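Local coordinates for protein flap endonuclease 1 (Methanocaldococcus jannaschii, PDB 1A76) that cuts the 5' flaps left by displacement synthesis at Okazaki fragments, acting as a magnesium-dependent structure-specific endonuclease and 5'-3' exonuclease in DNA replication and repair, at residues G28-Y33 against V170-D175; V185-L188 against K192-P195; G285-L290 against F296-V301. All blocks are in the same frame, centred on the assembly; numbering follows the deposited sequence.

Interaction 1 (G28-Y33 against V170-D175)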
loop_
_atom_site.group_PDB
_atom_site.type_symbol
_atom_site.label_atom_id
_atom_site.label_comp_id
_atom_site.label_asym_id
_atom_site.label_seq_id
_atom_site.Cartn_x
_atom_site.Cartn_y
_atom_site.Cartn_z
ATOM N N GLY A 28 1.938 -3.057 1.477
ATOM C CA GLY A 28 3.213 -3.329 0.842
ATOM C C GLY A 28 3.664 -2.455 -0.306
ATOM O O GLY A 28 4.756 -1.903 -0.265
ATOM N N MET A 29 2.845 -2.333 -1.341
ATOM C CA MET A 29 3.234 -1.521 -2.486
ATOM C C MET A 29 3.356 -0.065 -2.099
ATOM O O MET A 29 4.232 0.627 -2.585
ATOM C CB MET A 29 2.240 -1.691 -3.630
ATOM C CG MET A 29 2.227 -3.110 -4.170
ATOM S SD MET A 29 3.785 -3.539 -4.967
ATOM C CE MET A 29 4.524 -4.492 -3.691
ATOM N N ASN A 30 2.481 0.400 -1.218
ATOM C CA ASN A 30 2.565 1.787 -0.804
ATOM C C ASN A 30 3.896 2.015 -0.111
ATOM O O ASN A 30 4.550 3.037 -0.319
ATOM C CB ASN A 30 1.433 2.161 0.156
ATOM C CG ASN A 30 1.377 3.653 0.403
ATOM O OD1 ASN A 30 1.928 4.147 1.376
ATOM N ND2 ASN A 30 0.744 4.384 -0.508
ATOM N N ALA A 31 4.281 1.051 0.722
ATOM C CA ALA A 31 5.525 1.113 1.472
ATOM C C ALA A 31 6.739 1.110 0.546
ATOM O O ALA A 31 7.664 1.901 0.714
ATOM C CB ALA A 31 5.598 -0.067 2.454
ATOM N N LEU A 32 6.727 0.206 -0.424
ATOM C CA LEU A 32 7.818 0.091 -1.384
ATOM C C LEU A 32 8.058 1.357 -2.189
ATOM O O LEU A 32 9.200 1.757 -2.383
ATOM C CB LEU A 32 7.545 -1.074 -2.339
ATOM C CG LEU A 32 8.230 -2.390 -1.929
ATOM C CD1 LEU A 32 8.611 -2.387 -0.451
ATOM C CD2 LEU A 32 7.315 -3.534 -2.232
ATOM N N TYR A 33 6.975 1.954 -2.685
ATOM C CA TYR A 33 7.070 3.183 -3.457
ATOM C C TYR A 33 7.633 4.268 -2.540
ATOM O O TYR A 33 8.486 5.055 -2.946
ATOM C CB TYR A 33 5.690 3.579 -3.982
ATOM C CG TYR A 33 5.221 2.769 -5.174
ATOM C CD1 TYR A 33 5.900 2.816 -6.392
ATOM C CD2 TYR A 33 4.063 1.988 -5.097
ATOM C CE1 TYR A 33 5.428 2.103 -7.510
ATOM C CE2 TYR A 33 3.587 1.278 -6.196
ATOM C CZ TYR A 33 4.269 1.338 -7.400
ATOM O OH TYR A 33 3.780 0.623 -8.479
ATOM N N VAL A 170 -1.093 0.195 7.862
ATOM C CA VAL A 170 -0.006 1.152 7.764
ATOM C C VAL A 170 0.114 1.566 6.296
ATOM O O VAL A 170 0.241 0.725 5.404
ATOM C CB VAL A 170 1.312 0.538 8.259
ATOM C CG1 VAL A 170 2.487 1.444 7.892
ATOM C CG2 VAL A 170 1.240 0.330 9.763
ATOM N N SER A 171 0.034 2.869 6.048
ATOM C CA SER A 171 0.120 3.393 4.695
ATOM C C SER A 171 0.229 4.921 4.715
ATOM O O SER A 171 -0.069 5.548 5.723
ATOM C CB SER A 171 -1.124 2.985 3.899
ATOM O OG SER A 171 -1.095 3.562 2.601
ATOM N N GLN A 172 0.668 5.510 3.606
ATOM C CA GLN A 172 0.782 6.964 3.517
ATOM C C GLN A 172 -0.504 7.543 2.928
ATOM O O GLN A 172 -0.748 8.756 2.989
ATOM C CB GLN A 172 1.969 7.351 2.637
ATOM C CG GLN A 172 3.311 7.063 3.275
ATOM C CD GLN A 172 3.472 7.781 4.591
ATOM O OE1 GLN A 172 3.597 9.003 4.628
ATOM N NE2 GLN A 172 3.456 7.033 5.678
ATOM N N ASP A 173 -1.320 6.658 2.362
ATOM C CA ASP A 173 -2.586 7.034 1.742
ATOM C C ASP A 173 -3.752 6.884 2.719
ATOM O O ASP A 173 -3.684 6.119 3.686
ATOM C CB ASP A 173 -2.850 6.156 0.514
ATOM C CG ASP A 173 -1.957 6.505 -0.658
ATOM O OD1 ASP A 173 -1.205 7.499 -0.577
ATOM O OD2 ASP A 173 -2.011 5.782 -1.670
ATOM N N TYR A 174 -4.828 7.610 2.448
ATOM C CA TYR A 174 -6.016 7.571 3.293
ATOM C C TYR A 174 -7.056 6.580 2.753
ATOM O O TYR A 174 -8.011 6.232 3.437
ATOM C CB TYR A 174 -6.636 8.974 3.384
ATOM C CG TYR A 174 -5.805 9.981 4.146
ATOM C CD1 TYR A 174 -5.837 10.030 5.539
ATOM C CD2 TYR A 174 -4.985 10.892 3.476
ATOM C CE1 TYR A 174 -5.067 10.963 6.244
ATOM C CE2 TYR A 174 -4.214 11.826 4.181
ATOM C CZ TYR A 174 -4.263 11.853 5.553
ATOM O OH TYR A 174 -3.508 12.773 6.250
ATOM N N ASP A 175 -6.841 6.121 1.528
ATOM C CA ASP A 175 -7.733 5.191 0.844
ATOM C C ASP A 175 -8.228 3.957 1.610
ATOM O O ASP A 175 -9.318 3.468 1.340
ATOM C CB ASP A 175 -7.078 4.747 -0.462
ATOM C CG ASP A 175 -6.705 5.919 -1.350
ATOM O OD1 ASP A 175 -5.825 6.706 -0.944
ATOM O OD2 ASP A 175 -7.290 6.054 -2.449
HETATM O O HOH W 1 1.614 7.564 -0.854
#
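Asn-30 reaches from the first turn of helix 28-38 to the loop that carries Asp-173, and its amide does nearly all the touching. The CB of Asn-30 points toward the loop, and CG anti to the backbone N (chi1 -170°) carries the amide on to it, presenting OD1 and ND2 to different residues. OD1 takes the backbone N-H of Gln-172, N to OD1 2.9 Å, in a fairly straight bond of 162°. The donor does not lie in the amide plane; it stands well above it, so the loop backbone comes in over the carbonyl. The hydroxyl of Ser-171 lies close by, its OG 3.3 Å from CG of Asn-30, and that same OG accepts from the backbone N of Asp-173 in an ST turn. Ser-171 OG and Asn-30 OD1 thus take the N-H groups of two successive loop residues, Asp-173 and Gln-172.

ND2 faces the carboxylate of Asp-173, whose plane is turned 69° from the amide. The approach to OD2 is 3.3 Å from ND2, but the angle is too poor for a hydrogen bond. Instead a water links the two groups, donating a hydrogen bond to Asp-173 OD1 (water O to OD1 2.8 Å) and taking a weak one from Asn-30 ND2.

The setting is the two-metal active site of the FEN1 nucleases. The side chain of Asp-173 is about 4 Å from a bound manganese ion. Asp-173 and Asp-175 are predicted ligands of the second magnesium; Asn-30 N also bonds to Asp-27 OD1, a predicted ligand of the first. The contact joins N-domain to I-domain: helix 28-38 follows strand 23-27, packing Ala-31 and Leu-32 on strand 74-79, while the loop leaves the adjacent parallel strand 168-170.

Interaction 2 (V185-L188 against K192-P195)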
loop_
_atom_site.group_PDB
_atom_site.type_symbol
_atom_site.label_atom_id
_atom_site.label_comp_id
_atom_site.label_asym_id
_atom_site.label_seq_id
_atom_site.Cartn_x
_atom_site.Cartn_y
_atom_site.Cartn_z
ATOM N N VAL A 185 -2.654 4.259 10.011
ATOM C CA VAL A 185 -1.568 4.977 10.668
ATOM C C VAL A 185 -0.554 5.342 9.596
ATOM O O VAL A 185 -0.037 4.467 8.902
ATOM C CB VAL A 185 -0.874 4.137 11.743
ATOM C CG1 VAL A 185 0.230 4.975 12.395
ATOM C CG2 VAL A 185 -1.877 3.664 12.784
ATOM N N ARG A 186 -0.302 6.640 9.455
ATOM C CA ARG A 186 0.636 7.158 8.470
ATOM C C ARG A 186 1.945 7.581 9.127
ATOM O O ARG A 186 2.030 7.677 10.358
ATOM C CB ARG A 186 0.023 8.351 7.747
ATOM C CG ARG A 186 -1.378 8.086 7.185
ATOM C CD ARG A 186 -1.679 9.096 6.095
ATOM N NE ARG A 186 -1.244 10.405 6.549
ATOM C CZ ARG A 186 -0.366 11.187 5.935
ATOM N NH1 ARG A 186 0.203 10.819 4.803
ATOM N NH2 ARG A 186 -0.039 12.340 6.494
ATOM N N ASN A 187 2.957 7.806 8.287
ATOM C CA ASN A 187 4.299 8.217 8.709
ATOM C C ASN A 187 5.110 7.255 9.554
ATOM O O ASN A 187 5.792 7.672 10.497
ATOM C CB ASN A 187 4.246 9.568 9.410
ATOM C CG ASN A 187 3.630 10.622 8.539
ATOM O OD1 ASN A 187 3.800 10.596 7.325
ATOM N ND2 ASN A 187 2.897 11.543 9.142
ATOM N N LEU A 188 5.032 5.971 9.222
ATOM C CA LEU A 188 5.838 4.966 9.905
ATOM C C LEU A 188 6.885 4.538 8.873
ATOM O O LEU A 188 8.048 4.332 9.217
ATOM C CB LEU A 188 4.994 3.758 10.350
ATOM C CG LEU A 188 4.119 3.920 11.598
ATOM C CD1 LEU A 188 3.426 2.596 11.928
ATOM C CD2 LEU A 188 4.974 4.373 12.795
ATOM N N LYS A 192 9.476 11.653 8.409
ATOM C CA LYS A 192 9.706 13.093 8.343
ATOM C C LYS A 192 8.791 13.781 9.350
ATOM O O LYS A 192 9.196 14.713 10.050
ATOM C CB LYS A 192 9.405 13.619 6.940
ATOM C CG LYS A 192 9.383 15.133 6.840
ATOM C CD LYS A 192 10.765 15.681 6.519
ATOM C CE LYS A 192 10.682 16.885 5.597
ATOM N NZ LYS A 192 11.622 16.755 4.456
ATOM N N GLU A 193 7.551 13.317 9.407
ATOM C CA GLU A 193 6.578 13.859 10.334
ATOM C C GLU A 193 6.216 12.757 11.314
ATOM O O GLU A 193 6.568 11.598 11.107
ATOM C CB GLU A 193 5.333 14.328 9.592
ATOM C CG GLU A 193 5.419 15.754 9.111
ATOM C CD GLU A 193 4.325 16.082 8.127
ATOM O OE1 GLU A 193 4.094 15.267 7.208
ATOM O OE2 GLU A 193 3.694 17.152 8.273
ATOM N N MET A 194 5.514 13.131 12.375
ATOM C CA MET A 194 5.109 12.197 13.408
ATOM C C MET A 194 4.067 11.188 12.942
ATOM O O MET A 194 3.301 11.450 12.016
ATOM C CB MET A 194 4.531 12.968 14.595
ATOM C CG MET A 194 5.565 13.686 15.396
ATOM S SD MET A 194 6.344 12.557 16.529
ATOM C CE MET A 194 5.130 12.465 17.798
ATOM N N PRO A 195 4.040 10.007 13.570
ATOM C CA PRO A 195 3.045 9.014 13.161
ATOM C C PRO A 195 1.693 9.690 13.282
ATOM O O PRO A 195 1.493 10.515 14.175
ATOM C CB PRO A 195 3.207 7.892 14.179
ATOM C CG PRO A 195 4.587 8.044 14.690
ATOM C CD PRO A 195 4.909 9.514 14.648
HETATM O O HOH W 2 7.205 9.263 12.315
#
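A side-chain amide closes the connection between antiparallel strands 183-186 and 196-199: Asn-187 ND2 donates to the backbone carbonyl of Met-194, ND2 to O 2.9 Å, at 158°. The acceptor lies close to the plane of the amide, while the donor is tilted 33° from the plane of the Met-194 carbonyl. CG of Asn-187 sits anti to its own carbonyl carbon (chi1 -57°), which lets the amide turn across to the returning chain, where ND2 also rests near Glu-193 CB. A second polar link runs through water, which donates both to Asn-187 O, at 2.8 Å from the water oxygen, and to Glu-193 O.

Backbone carbon adds a weaker contact. Pro-195 CA comes to 3.3 Å from Arg-186 O in a CA-H...O approach, where the chain is about to enter strand 196-199.

Apolar packing is slight. Leu-188 CD2 meets Pro-195 CG at 4.1 Å, the two side chains at about a right angle.

The charge of Arg-186 is met just beyond the segment, by a salt bridge from NE to Glu-196 OE2 of the neighbouring strand; its NH1 bonds to Gln-172 O, in the loop of the predicted metal ligand Asp-173. Between 185-188 and 192-195 the polar contacts end on backbone carbonyls, taken by one amide and one water, and Asn-187 supplies the one direct side-chain hydrogen bond between the two segments.

Interaction 3 (G285-L290 against F296-V301)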
loop_
_atom_site.group_PDB
_atom_site.type_symbol
_atom_site.label_atom_id
_atom_site.label_comp_id
_atom_site.label_asym_id
_atom_site.label_seq_id
_atom_site.Cartn_x
_atom_site.Cartn_y
_atom_site.Cartn_z
ATOM N N GLY A 285 21.252 -16.386 5.052
ATOM C CA GLY A 285 20.607 -16.016 3.806
ATOM C C GLY A 285 20.434 -14.518 3.682
ATOM O O GLY A 285 20.547 -13.969 2.589
ATOM N N ILE A 286 20.145 -13.853 4.798
ATOM C CA ILE A 286 19.975 -12.406 4.780
ATOM C C ILE A 286 21.302 -11.732 4.446
ATOM O O ILE A 286 21.351 -10.801 3.631
ATOM C CB ILE A 286 19.433 -11.884 6.148
ATOM C CG1 ILE A 286 17.964 -12.314 6.307
ATOM C CG2 ILE A 286 19.561 -10.379 6.215
ATOM C CD1 ILE A 286 17.416 -12.204 7.708
ATOM N N ILE A 287 22.380 -12.212 5.060
ATOM C CA ILE A 287 23.714 -11.662 4.801
ATOM C C ILE A 287 24.088 -11.812 3.324
ATOM O O ILE A 287 24.581 -10.873 2.687
ATOM C CB ILE A 287 24.790 -12.381 5.657
ATOM C CG1 ILE A 287 24.558 -12.059 7.133
ATOM C CG2 ILE A 287 26.194 -11.976 5.200
ATOM C CD1 ILE A 287 25.803 -12.101 8.005
ATOM N N LYS A 288 23.848 -12.994 2.779
ATOM C CA LYS A 288 24.164 -13.256 1.394
ATOM C C LYS A 288 23.355 -12.374 0.467
ATOM O O LYS A 288 23.887 -11.795 -0.475
ATOM C CB LYS A 288 23.899 -14.721 1.061
ATOM C CG LYS A 288 24.219 -15.088 -0.372
ATOM C CD LYS A 288 23.553 -16.392 -0.789
ATOM C CE LYS A 288 23.852 -16.703 -2.253
ATOM N NZ LYS A 288 23.567 -18.130 -2.582
ATOM N N PHE A 289 22.061 -12.273 0.727
ATOM C CA PHE A 289 21.209 -11.462 -0.129
ATOM C C PHE A 289 21.554 -9.978 -0.018
ATOM O O PHE A 289 21.829 -9.309 -1.029
ATOM C CB PHE A 289 19.727 -11.693 0.222
ATOM C CG PHE A 289 18.788 -10.879 -0.613
ATOM C CD1 PHE A 289 18.579 -11.197 -1.953
ATOM C CD2 PHE A 289 18.147 -9.767 -0.078
ATOM C CE1 PHE A 289 17.744 -10.414 -2.752
ATOM C CE2 PHE A 289 17.308 -8.974 -0.864
ATOM C CZ PHE A 289 17.109 -9.301 -2.210
ATOM N N LEU A 290 21.559 -9.474 1.214
ATOM C CA LEU A 290 21.835 -8.066 1.484
ATOM C C LEU A 290 23.293 -7.608 1.312
ATOM O O LEU A 290 23.579 -6.660 0.565
ATOM C CB LEU A 290 21.352 -7.718 2.905
ATOM C CG LEU A 290 20.132 -6.798 3.077
ATOM C CD1 LEU A 290 19.075 -7.062 1.992
ATOM C CD2 LEU A 290 19.554 -6.995 4.481
ATOM N N PHE A 296 25.138 -4.341 1.042
ATOM C CA PHE A 296 24.789 -3.662 2.279
ATOM C C PHE A 296 26.041 -3.757 3.157
ATOM O O PHE A 296 26.909 -4.602 2.921
ATOM C CB PHE A 296 23.614 -4.358 2.972
ATOM C CG PHE A 296 22.257 -3.860 2.525
ATOM C CD1 PHE A 296 21.969 -3.695 1.179
ATOM C CD2 PHE A 296 21.261 -3.578 3.457
ATOM C CE1 PHE A 296 20.713 -3.258 0.765
ATOM C CE2 PHE A 296 20.005 -3.142 3.052
ATOM C CZ PHE A 296 19.729 -2.981 1.707
ATOM N N ASN A 297 26.144 -2.882 4.150
ATOM C CA ASN A 297 27.290 -2.900 5.055
ATOM C C ASN A 297 27.186 -4.141 5.941
ATOM O O ASN A 297 26.180 -4.342 6.629
ATOM C CB ASN A 297 27.306 -1.644 5.921
ATOM C CG ASN A 297 28.404 -1.678 6.957
ATOM O OD1 ASN A 297 28.151 -1.933 8.130
ATOM N ND2 ASN A 297 29.638 -1.426 6.525
ATOM N N TYR A 298 28.227 -4.968 5.928
ATOM C CA TYR A 298 28.214 -6.196 6.704
ATOM C C TYR A 298 27.942 -5.989 8.176
ATOM O O TYR A 298 27.029 -6.595 8.736
ATOM C CB TYR A 298 29.530 -6.961 6.555
ATOM C CG TYR A 298 29.563 -8.183 7.441
ATOM C CD1 TYR A 298 28.942 -9.366 7.047
ATOM C CD2 TYR A 298 30.132 -8.126 8.711
ATOM C CE1 TYR A 298 28.875 -10.465 7.901
ATOM C CE2 TYR A 298 30.073 -9.209 9.573
ATOM C CZ TYR A 298 29.441 -10.373 9.167
ATOM O OH TYR A 298 29.369 -11.433 10.027
ATOM N N ASP A 299 28.749 -5.144 8.806
ATOM C CA ASP A 299 28.613 -4.863 10.227
ATOM C C ASP A 299 27.173 -4.515 10.608
ATOM O O ASP A 299 26.601 -5.108 11.525
ATOM C CB ASP A 299 29.541 -3.705 10.622
ATOM C CG ASP A 299 30.991 -4.143 10.817
ATOM O OD1 ASP A 299 31.276 -5.359 10.758
ATOM O OD2 ASP A 299 31.848 -3.253 11.030
ATOM N N ARG A 300 26.595 -3.543 9.905
ATOM C CA ARG A 300 25.231 -3.109 10.183
ATOM C C ARG A 300 24.231 -4.238 10.018
ATOM O O ARG A 300 23.361 -4.431 10.860
ATOM C CB ARG A 300 24.841 -1.944 9.269
ATOM C CG ARG A 300 23.574 -1.231 9.697
ATOM C CD ARG A 300 23.287 -0.028 8.811
ATOM N NE ARG A 300 24.069 1.142 9.201
ATOM C CZ ARG A 300 25.119 1.603 8.528
ATOM N NH1 ARG A 300 25.523 0.995 7.421
ATOM N NH2 ARG A 300 25.765 2.676 8.960
ATOM N N VAL A 301 24.348 -4.990 8.933
ATOM C CA VAL A 301 23.417 -6.088 8.715
ATOM C C VAL A 301 23.583 -7.148 9.806
ATOM O O VAL A 301 22.600 -7.579 10.407
ATOM C CB VAL A 301 23.598 -6.710 7.298
ATOM C CG1 VAL A 301 22.581 -7.850 7.084
ATOM C CG2 VAL A 301 23.385 -5.619 6.226
#
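Leu-290 and Phe-296 hold together an antiparallel helical (alpha-alpha) hairpin, in which helix 283-292 passes through a short connection into helix 298-315. The tight part is here. CG of Leu-290 stands over one face of the Phe-296 ring, 3.6 Å from its centroid and 19° off the ring normal, a CH-pi contact displaced toward the rim. The backbone alongside is fastened too: Phe-296 N donates to Leu-290 O at 2.8 Å, so the same two residues meet through both main chain and side chain. With the ring cut back to an alanine here, Leu-290 CG would probably lose the face it packs on, leaving a gap at the turn.

Deeper in, Val-301 CG1 reaches both Leu-290 CD2, at 4.1 Å, and Ile-286 CG2, completing a small apolar cluster. Helices 56-70 and 129-142 cover it: Phe-62 touches Ile-286 and Leu-290, and Leu-138 also meets Leu-290.

The looser side faces solvent. There the exposed Tyr-298, its ring brought round with CG anti to the backbone N (chi1 176°), is met obliquely by Ile-287, chiefly through its CD1 methyl, Ile-287 CD1 to Tyr-298 CE1 3.5 Å. Asn-297, turned away from the first helix, is the N-cap of the second: its OD1 accepts from Arg-300 N at 2.9 Å.

Overall arrangement
Interactions 1 and 2 are neighbours, their centres 12 Å apart, and both lie at strand ends of the central sheet: interaction 1 follows strands 23-27 and 168-170, interaction 2 joins 183-186 to 196-199. Ser-171 N probably bonds to Val-185 O between them. Interaction 1 lies near the middle of the chain beside the metals, interaction 2 further out. In the first the amide oxygen accepts and water joins the amide to a carboxylate; in the second the amide nitrogen donates and water joins two backbone carbonyls. Interaction 3 stands apart, its centre about 27 Å from that of interaction 2, away from the metal site; mostly apolar, with a buried inner side and an exposed outer one, it buries the most surface.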